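Local coordinates for DUF2787 domain-containing protein (Vibrio cholerae, PDB 2V1L) that is of unknown function but is a conserved protein encoded on a pathogenicity island and shares structural homology with human p32, at residues T9-S14 with R117-L122; A19-I24 with V60-S65; R92-D97 with F103-H108. All coordinates share one frame; numbering follows the deposited sequence.

Interaction 1. Residues T9-S14 with R117-L122; sequences THLPIS and RDAREL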
# COMPACT_ATOMS: atom_id res chain seq x y z
N THR A 9 11.96 -6.55 2.79
CA THR A 9 12.05 -5.13 3.16
C THR A 9 12.27 -4.99 4.66
O THR A 9 12.20 -5.98 5.40
CB THR A 9 10.79 -4.31 2.74
OG1 THR A 9 9.75 -4.48 3.70
CG2 THR A 9 10.29 -4.70 1.36
N HIS A 10 12.51 -3.76 5.10
CA HIS A 10 12.82 -3.45 6.51
C HIS A 10 11.58 -3.20 7.36
O HIS A 10 11.69 -2.86 8.54
CB HIS A 10 13.79 -2.26 6.60
CG HIS A 10 15.14 -2.53 6.00
ND1 HIS A 10 16.28 -2.68 6.77
CD2 HIS A 10 15.53 -2.72 4.72
CE1 HIS A 10 17.31 -2.93 5.99
NE2 HIS A 10 16.89 -2.96 4.74
N LEU A 11 10.41 -3.36 6.75
CA LEU A 11 9.14 -3.30 7.47
C LEU A 11 8.52 -4.70 7.55
O LEU A 11 8.68 -5.49 6.63
CB LEU A 11 8.19 -2.30 6.78
CG LEU A 11 8.54 -0.82 7.00
CD1 LEU A 11 7.56 0.06 6.28
CD2 LEU A 11 8.61 -0.47 8.49
N PRO A 12 7.81 -5.00 8.65
CA PRO A 12 7.29 -6.36 8.82
C PRO A 12 6.05 -6.64 7.96
O PRO A 12 4.94 -6.82 8.49
CB PRO A 12 6.95 -6.40 10.31
CG PRO A 12 6.60 -5.02 10.65
CD PRO A 12 7.44 -4.14 9.78
N ILE A 13 6.25 -6.68 6.64
CA ILE A 13 5.20 -7.05 5.70
C ILE A 13 4.77 -8.48 6.02
O ILE A 13 5.62 -9.38 6.16
CB ILE A 13 5.64 -6.89 4.21
CG1 ILE A 13 6.05 -5.43 3.93
CG2 ILE A 13 4.52 -7.27 3.25
CD1 ILE A 13 6.64 -5.20 2.55
N SER A 14 3.46 -8.67 6.15
CA SER A 14 2.85 -9.94 6.54
C SER A 14 2.71 -10.93 5.43
O SER A 14 2.53 -10.57 4.25
CB SER A 14 1.44 -9.70 7.08
OG SER A 14 1.52 -9.21 8.40
N ARG A 117 11.35 3.02 14.61
CA ARG A 117 10.28 2.41 15.39
C ARG A 117 8.89 3.02 15.13
O ARG A 117 7.88 2.33 15.27
CB ARG A 117 10.64 2.50 16.88
CG ARG A 117 9.69 1.81 17.84
CD ARG A 117 10.29 1.73 19.25
NE ARG A 117 10.76 3.02 19.78
CZ ARG A 117 9.97 4.04 20.10
NH1 ARG A 117 8.66 3.95 19.90
NH2 ARG A 117 10.48 5.16 20.60
N ASP A 118 8.85 4.32 14.80
CA ASP A 118 7.61 4.94 14.35
C ASP A 118 7.13 4.32 13.04
O ASP A 118 5.92 4.07 12.88
CB ASP A 118 7.74 6.47 14.25
CG ASP A 118 7.65 7.17 15.62
OD1 ASP A 118 8.21 6.61 16.58
OD2 ASP A 118 7.01 8.25 15.75
N ALA A 119 8.07 4.01 12.15
CA ALA A 119 7.79 3.38 10.87
C ALA A 119 7.13 2.02 11.06
O ALA A 119 6.16 1.69 10.37
CB ALA A 119 9.07 3.22 10.03
N ARG A 120 7.68 1.24 11.98
CA ARG A 120 7.28 -0.14 12.18
C ARG A 120 5.83 -0.21 12.69
O ARG A 120 5.01 -0.91 12.09
CB ARG A 120 8.25 -0.85 13.14
CG ARG A 120 8.00 -2.33 13.29
CD ARG A 120 8.93 -2.95 14.32
NE ARG A 120 8.88 -4.41 14.24
CZ ARG A 120 8.14 -5.19 15.01
NH1 ARG A 120 7.38 -4.65 15.96
NH2 ARG A 120 8.17 -6.50 14.84
N GLU A 121 5.52 0.55 13.74
CA GLU A 121 4.19 0.56 14.37
C GLU A 121 3.14 1.15 13.42
O GLU A 121 2.04 0.61 13.28
CB GLU A 121 4.24 1.35 15.68
CG GLU A 121 2.86 1.51 16.39
CD GLU A 121 2.38 0.22 17.12
OE1 GLU A 121 3.24 -0.64 17.45
OE2 GLU A 121 1.15 0.08 17.35
N LEU A 122 3.51 2.24 12.75
CA LEU A 122 2.65 2.85 11.77
C LEU A 122 2.32 1.83 10.65
O LEU A 122 1.17 1.69 10.25
CB LEU A 122 3.37 4.06 11.21
CG LEU A 122 2.74 5.14 10.38
CD1 LEU A 122 1.70 5.91 11.19
CD2 LEU A 122 3.89 6.05 9.92

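Interaction 2. Residues A19-I24 with V60-S65; sequences ALLANI and VEIALS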
# COMPACT_ATOMS: atom_id res chain seq x y z
N ALA A 19 0.22 -12.89 0.32
CA ALA A 19 -0.89 -13.67 -0.23
C ALA A 19 -1.92 -12.83 -0.97
O ALA A 19 -2.42 -13.26 -2.01
CB ALA A 19 -1.57 -14.51 0.89
N LEU A 20 -2.29 -11.66 -0.44
CA LEU A 20 -3.14 -10.73 -1.20
C LEU A 20 -2.47 -10.30 -2.50
O LEU A 20 -3.09 -10.37 -3.57
CB LEU A 20 -3.54 -9.50 -0.37
CG LEU A 20 -4.27 -8.37 -1.12
CD1 LEU A 20 -5.63 -8.80 -1.73
CD2 LEU A 20 -4.47 -7.19 -0.23
N LEU A 21 -1.21 -9.89 -2.41
CA LEU A 21 -0.44 -9.45 -3.58
C LEU A 21 -0.28 -10.57 -4.59
O LEU A 21 -0.57 -10.39 -5.77
CB LEU A 21 0.95 -8.95 -3.19
CG LEU A 21 1.14 -7.68 -2.36
CD1 LEU A 21 2.62 -7.43 -2.12
CD2 LEU A 21 0.51 -6.47 -3.01
N ALA A 22 0.19 -11.73 -4.11
CA ALA A 22 0.35 -12.92 -4.95
C ALA A 22 -0.94 -13.27 -5.68
O ALA A 22 -0.92 -13.55 -6.88
CB ALA A 22 0.84 -14.11 -4.11
N ASN A 23 -2.06 -13.22 -4.96
CA ASN A 23 -3.34 -13.57 -5.54
C ASN A 23 -3.71 -12.67 -6.70
O ASN A 23 -4.15 -13.15 -7.75
CB ASN A 23 -4.45 -13.53 -4.48
CG ASN A 23 -5.65 -14.38 -4.87
OD1 ASN A 23 -6.78 -13.89 -4.93
ND2 ASN A 23 -5.41 -15.66 -5.16
N ILE A 24 -3.54 -11.36 -6.52
CA ILE A 24 -3.92 -10.39 -7.53
C ILE A 24 -3.04 -10.46 -8.78
O ILE A 24 -3.52 -10.25 -9.90
CB ILE A 24 -4.02 -8.97 -6.95
CG1 ILE A 24 -5.27 -8.88 -6.06
CG2 ILE A 24 -4.09 -7.92 -8.05
CD1 ILE A 24 -5.35 -7.62 -5.23
N VAL A 60 -5.78 3.23 -2.25
CA VAL A 60 -4.45 2.76 -2.00
C VAL A 60 -3.83 2.38 -3.33
O VAL A 60 -4.50 1.79 -4.17
CB VAL A 60 -4.44 1.54 -1.05
CG1 VAL A 60 -3.12 0.90 -1.03
CG2 VAL A 60 -4.90 1.92 0.38
N GLU A 61 -2.56 2.74 -3.50
CA GLU A 61 -1.73 2.32 -4.63
C GLU A 61 -0.50 1.55 -4.17
O GLU A 61 0.20 1.97 -3.24
CB GLU A 61 -1.30 3.55 -5.47
CG GLU A 61 -0.50 3.19 -6.71
CD GLU A 61 -0.19 4.39 -7.59
OE1 GLU A 61 -1.13 5.09 -8.02
OE2 GLU A 61 1.02 4.61 -7.89
N ILE A 62 -0.24 0.42 -4.82
CA ILE A 62 0.92 -0.38 -4.53
C ILE A 62 1.69 -0.67 -5.83
O ILE A 62 1.08 -1.03 -6.83
CB ILE A 62 0.56 -1.73 -3.83
CG1 ILE A 62 -0.18 -1.46 -2.51
CG2 ILE A 62 1.84 -2.56 -3.60
CD1 ILE A 62 -1.15 -2.58 -2.05
N ALA A 63 3.02 -0.50 -5.80
CA ALA A 63 3.85 -0.74 -6.98
C ALA A 63 4.87 -1.84 -6.80
O ALA A 63 5.62 -1.91 -5.82
CB ALA A 63 4.55 0.53 -7.43
N LEU A 64 4.92 -2.69 -7.82
CA LEU A 64 5.79 -3.85 -7.81
C LEU A 64 6.52 -3.91 -9.13
O LEU A 64 5.97 -3.58 -10.18
CB LEU A 64 4.95 -5.13 -7.63
CG LEU A 64 3.87 -5.23 -6.55
CD1 LEU A 64 2.93 -6.37 -6.85
CD2 LEU A 64 4.49 -5.43 -5.19
N SER A 65 7.77 -4.35 -9.09
CA SER A 65 8.51 -4.65 -10.30
C SER A 65 9.07 -6.06 -10.21
O SER A 65 9.35 -6.55 -9.12
CB SER A 65 9.65 -3.65 -10.49
OG SER A 65 10.66 -3.89 -9.53

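Interaction 3. Residues R92-D97 with F103-H108; sequences RCLDFD and FFTAYH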
# COMPACT_ATOMS: atom_id res chain seq x y z
N ARG A 92 -1.22 12.37 -0.85
CA ARG A 92 -0.60 11.22 -0.18
C ARG A 92 -0.87 11.42 1.30
O ARG A 92 -0.73 12.52 1.82
CB ARG A 92 0.91 11.15 -0.41
CG ARG A 92 1.33 10.93 -1.88
CD ARG A 92 2.81 10.56 -1.93
NE ARG A 92 3.34 10.60 -3.29
CZ ARG A 92 4.62 10.48 -3.60
NH1 ARG A 92 5.54 10.33 -2.65
NH2 ARG A 92 5.00 10.52 -4.87
N CYS A 93 -1.26 10.35 1.98
CA CYS A 93 -1.66 10.44 3.38
C CYS A 93 -0.65 9.67 4.23
O CYS A 93 -0.15 10.18 5.23
CB CYS A 93 -3.05 9.82 3.53
SG CYS A 93 -3.63 9.80 5.21
N LEU A 94 -0.39 8.43 3.80
CA LEU A 94 0.68 7.60 4.30
C LEU A 94 1.39 7.07 3.07
O LEU A 94 0.74 6.70 2.09
CB LEU A 94 0.13 6.38 5.03
CG LEU A 94 -0.50 6.51 6.42
CD1 LEU A 94 -1.98 6.37 6.34
CD2 LEU A 94 0.06 5.36 7.28
N ASP A 95 2.70 7.01 3.13
CA ASP A 95 3.49 6.51 1.99
C ASP A 95 4.64 5.68 2.56
O ASP A 95 5.32 6.12 3.48
CB ASP A 95 4.01 7.68 1.15
CG ASP A 95 4.75 7.21 -0.10
OD1 ASP A 95 4.13 6.59 -1.00
OD2 ASP A 95 5.96 7.48 -0.18
N PHE A 96 4.83 4.47 2.04
CA PHE A 96 5.96 3.65 2.44
C PHE A 96 6.76 3.42 1.18
O PHE A 96 6.30 2.74 0.30
CB PHE A 96 5.51 2.31 3.07
CG PHE A 96 4.63 2.48 4.28
CD1 PHE A 96 5.18 2.80 5.52
CD2 PHE A 96 3.23 2.38 4.16
CE1 PHE A 96 4.34 2.99 6.66
CE2 PHE A 96 2.39 2.56 5.28
CZ PHE A 96 2.96 2.88 6.52
N ASP A 97 7.92 4.04 1.07
CA ASP A 97 8.67 4.00 -0.19
C ASP A 97 9.88 3.07 -0.03
O ASP A 97 10.86 3.43 0.61
CB ASP A 97 9.08 5.43 -0.61
CG ASP A 97 9.68 5.49 -2.03
OD1 ASP A 97 10.35 4.52 -2.47
OD2 ASP A 97 9.48 6.51 -2.71
N PHE A 103 9.55 6.70 4.70
CA PHE A 103 8.10 6.72 4.89
C PHE A 103 7.65 8.16 5.08
O PHE A 103 8.43 9.01 5.51
CB PHE A 103 7.62 5.79 6.03
CG PHE A 103 7.87 6.31 7.42
CD1 PHE A 103 9.13 6.16 8.02
CD2 PHE A 103 6.87 6.99 8.12
CE1 PHE A 103 9.38 6.66 9.32
CE2 PHE A 103 7.11 7.50 9.42
CZ PHE A 103 8.36 7.33 10.01
N PHE A 104 6.38 8.41 4.76
CA PHE A 104 5.78 9.70 4.95
C PHE A 104 4.43 9.63 5.67
O PHE A 104 3.59 8.77 5.39
CB PHE A 104 5.54 10.35 3.59
CG PHE A 104 4.85 11.66 3.66
CD1 PHE A 104 5.59 12.83 3.83
CD2 PHE A 104 3.49 11.74 3.52
CE1 PHE A 104 4.94 14.05 3.88
CE2 PHE A 104 2.84 12.95 3.59
CZ PHE A 104 3.57 14.12 3.76
N THR A 105 4.22 10.60 6.55
CA THR A 105 2.93 10.92 7.07
C THR A 105 2.79 12.45 7.08
O THR A 105 3.80 13.14 7.12
CB THR A 105 2.85 10.33 8.50
OG1 THR A 105 2.25 9.03 8.43
CG2 THR A 105 2.15 11.21 9.44
N ALA A 106 1.57 12.97 7.06
CA ALA A 106 1.38 14.42 7.08
C ALA A 106 1.96 15.05 8.36
O ALA A 106 2.45 16.18 8.33
CB ALA A 106 -0.08 14.80 6.87
N TYR A 107 1.96 14.28 9.46
CA TYR A 107 2.59 14.69 10.71
C TYR A 107 4.07 14.42 10.86
O TYR A 107 4.80 15.27 11.37
CB TYR A 107 1.88 14.03 11.90
CG TYR A 107 0.38 14.14 11.82
CD1 TYR A 107 -0.25 15.38 11.88
CD2 TYR A 107 -0.39 13.00 11.68
CE1 TYR A 107 -1.64 15.47 11.80
CE2 TYR A 107 -1.77 13.08 11.60
CZ TYR A 107 -2.38 14.31 11.67
OH TYR A 107 -3.76 14.36 11.60
N HIS A 108 4.52 13.22 10.47
CA HIS A 108 5.91 12.79 10.64
C HIS A 108 6.83 13.39 9.61
O HIS A 108 8.04 13.38 9.80
CB HIS A 108 6.06 11.27 10.52
CG HIS A 108 5.31 10.48 11.55
ND1 HIS A 108 5.93 9.92 12.64
CD2 HIS A 108 4.01 10.12 11.62
CE1 HIS A 108 5.04 9.26 13.36
NE2 HIS A 108 3.87 9.36 12.76
O HOH W 1 -0.99 11.80 7.10

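Interaction 1. Residues T9-S14 with R117-L122
Leu-11 reaches from the N-terminal loop to the first turns of the helix that holds Ala-119 and Arg-120. Its CB and CG serve as a stalk: Leu-11 CB is 6.5 Å and Leu-11 CG 5.1 Å from Ala-119 CB. CG stands anti to the carbonyl carbon (chi1 -74°), which carries the branched end toward the helix. There the two methyls part. CD2 makes the contact. Leu-11 CD2 lies 4.0 Å from Ala-119 CB and 3.8 Å from Ala-119 O. It also reaches Arg-120 CA, with Leu-11 CD2 at 3.9 Å. CD1 turns to the ring of Phe-96 instead.

Pro-12 adds a second apolar patch. Its CG-CD bond lies against Arg-120 CG, with Pro-12 CG and CD both at 4.0 Å. The arginine chain is extended from CG to NE, and its guanidinium meets Pro-12 CG only obliquely. Pro-12 is the centre of an inverse gamma turn, closed by Ile-13 N on Leu-11 O at 2.7 Å. The turn brings the chain round at Pro-12, and Leu-11 and Pro-12 both meet the helix.

The contact ties the loop before helix 15-29 to the N-terminal part of helix 117-135. Leu-11 also touches Tyr-123 of that helix, and Ser-14 OG bonds to Glu-127 further along it. On the strand side, Ala-119 packs on Phe-103 of strand 102-105.

Interaction 2. Residues A19-I24 with V60-S65
No flat group takes part where Leu-21 meets Ile-62 and Leu-64; all three are branched aliphatic side chains. The aromatic rings come from around them: Phe-6 touches Leu-21, Phe-45 touches Ile-62, and Trp-72 touches Leu-64. The contact itself is methyl against methyl.

Leu-21 leaves the helix pointing at the strand. CG is anti to the carbonyl carbon (chi1 -67°), with CD1 anti to CA; the two methyls form the leading end. Each takes its own partner. Leu-21 CD1 meets Leu-64 CD2 at 4.1 Å. Leu-21 CD2 meets Ile-62 CG2 at 4.2 Å, and Leu-21 CD2 is 4.3 Å from Ile-62 CD1. Leu-21 thus straddles two residues spaced two apart on the strand, which project from the same face. In Ile-62, CG2 is anti to the backbone N, and both branches end near the leucine methyl. The distances are those of ordinary van der Waals contact, without strain. The backbones stay well apart, with Leu-21 CA and Ile-62 CA 9.2 Å from each other. Only side chains bridge that gap, and all three are buried.

Neighbouring residues widen the same layer. Ile-24, one turn on from Leu-21 along the helix, packs on Met-43 and Phe-45 of strand 41-46. Leu-20 packs on Phe-130, Leu-131 and Val-134 of helix 117-135, and Val-60 also touches Phe-130. Both helices therefore share this face of the sheet. Ala-63 points to the other face.

Here one helix packs on a face of an antiparallel sheet through aliphatic side chains. N- and C-terminal helices covering a curved antiparallel sheet are consistent with the p32-like fold.

Interaction 3. Residues R92-D97 with F103-H108
Phe-104 O is approached by three groups. The main bond comes from Asp-95 N at 3.0 Å, with an N-H...O angle of 150°. Leu-94 CA adds a CA-H...O contact at 3.3 Å, and the hydroxyl of Thr-105 gives a weak bond. The return bond, Phe-104 N to Asp-95 O, is shorter at 2.8 Å and straighter at 162°. Together the two bonds make Asp-95 and Phe-104 a hydrogen-bonded antiparallel pair. Their side chains share one face of the sheet, CB to CB at 3.9 Å. On that face the Phe-104 ring turns its edge to Arg-92 O, on strand 90-93, with Phe-104 CE2 at 4.0 Å.

Phe-96 and Phe-103 form the next, non-hydrogen-bonded pair, on the other face. Phe-103 CG lies between the backbone N and the carbonyl carbon (chi1 76°). This swings its ring away from strand 95-97 and leaves CB to touch Phe-96 CD1.

Beyond Leu-94 the strands separate. A water fills in there: it donates to Cys-93 O at 2.6 Å and accepts from Ala-106 N at 2.8 Å.

Strands 95-97 and 102-105 form a beta hairpin in the large antiparallel sheet. Strand 72-82 pairs with the other edge of strand 95-97, and strand 111-112 with that of 102-105. Cys-93 and Leu-94 face Asp-79 in a classic beta bulge. Asp-95 OD1 bonds to Thr-78 OG1. Helix 117-135 covers the Phe-96 and Phe-103 face: Tyr-123 meets Phe-96 edge-to-face, and Leu-122 packs on Phe-103.

In the fold
From the N terminus, residues 9-14 open interaction 1, the longest-range contact, which closes only when the chain reaches 117-122. Both other contacts nest within that loop. Interaction 2 closes first, bringing strand 60-66 under helix 15-29. Interaction 3 follows in series and is local, a hairpin with five residues between its segments. Interactions 2 and 3 reach the same sheet on opposite sides of the chain's centre, with their own centres about 19 Å apart. Interactions 1 and 3 touch directly, for example where Asp-118 OD2 lies 3.3 Å from His-108 CE1. The N-terminal loop, both helices and the sheet are thus joined.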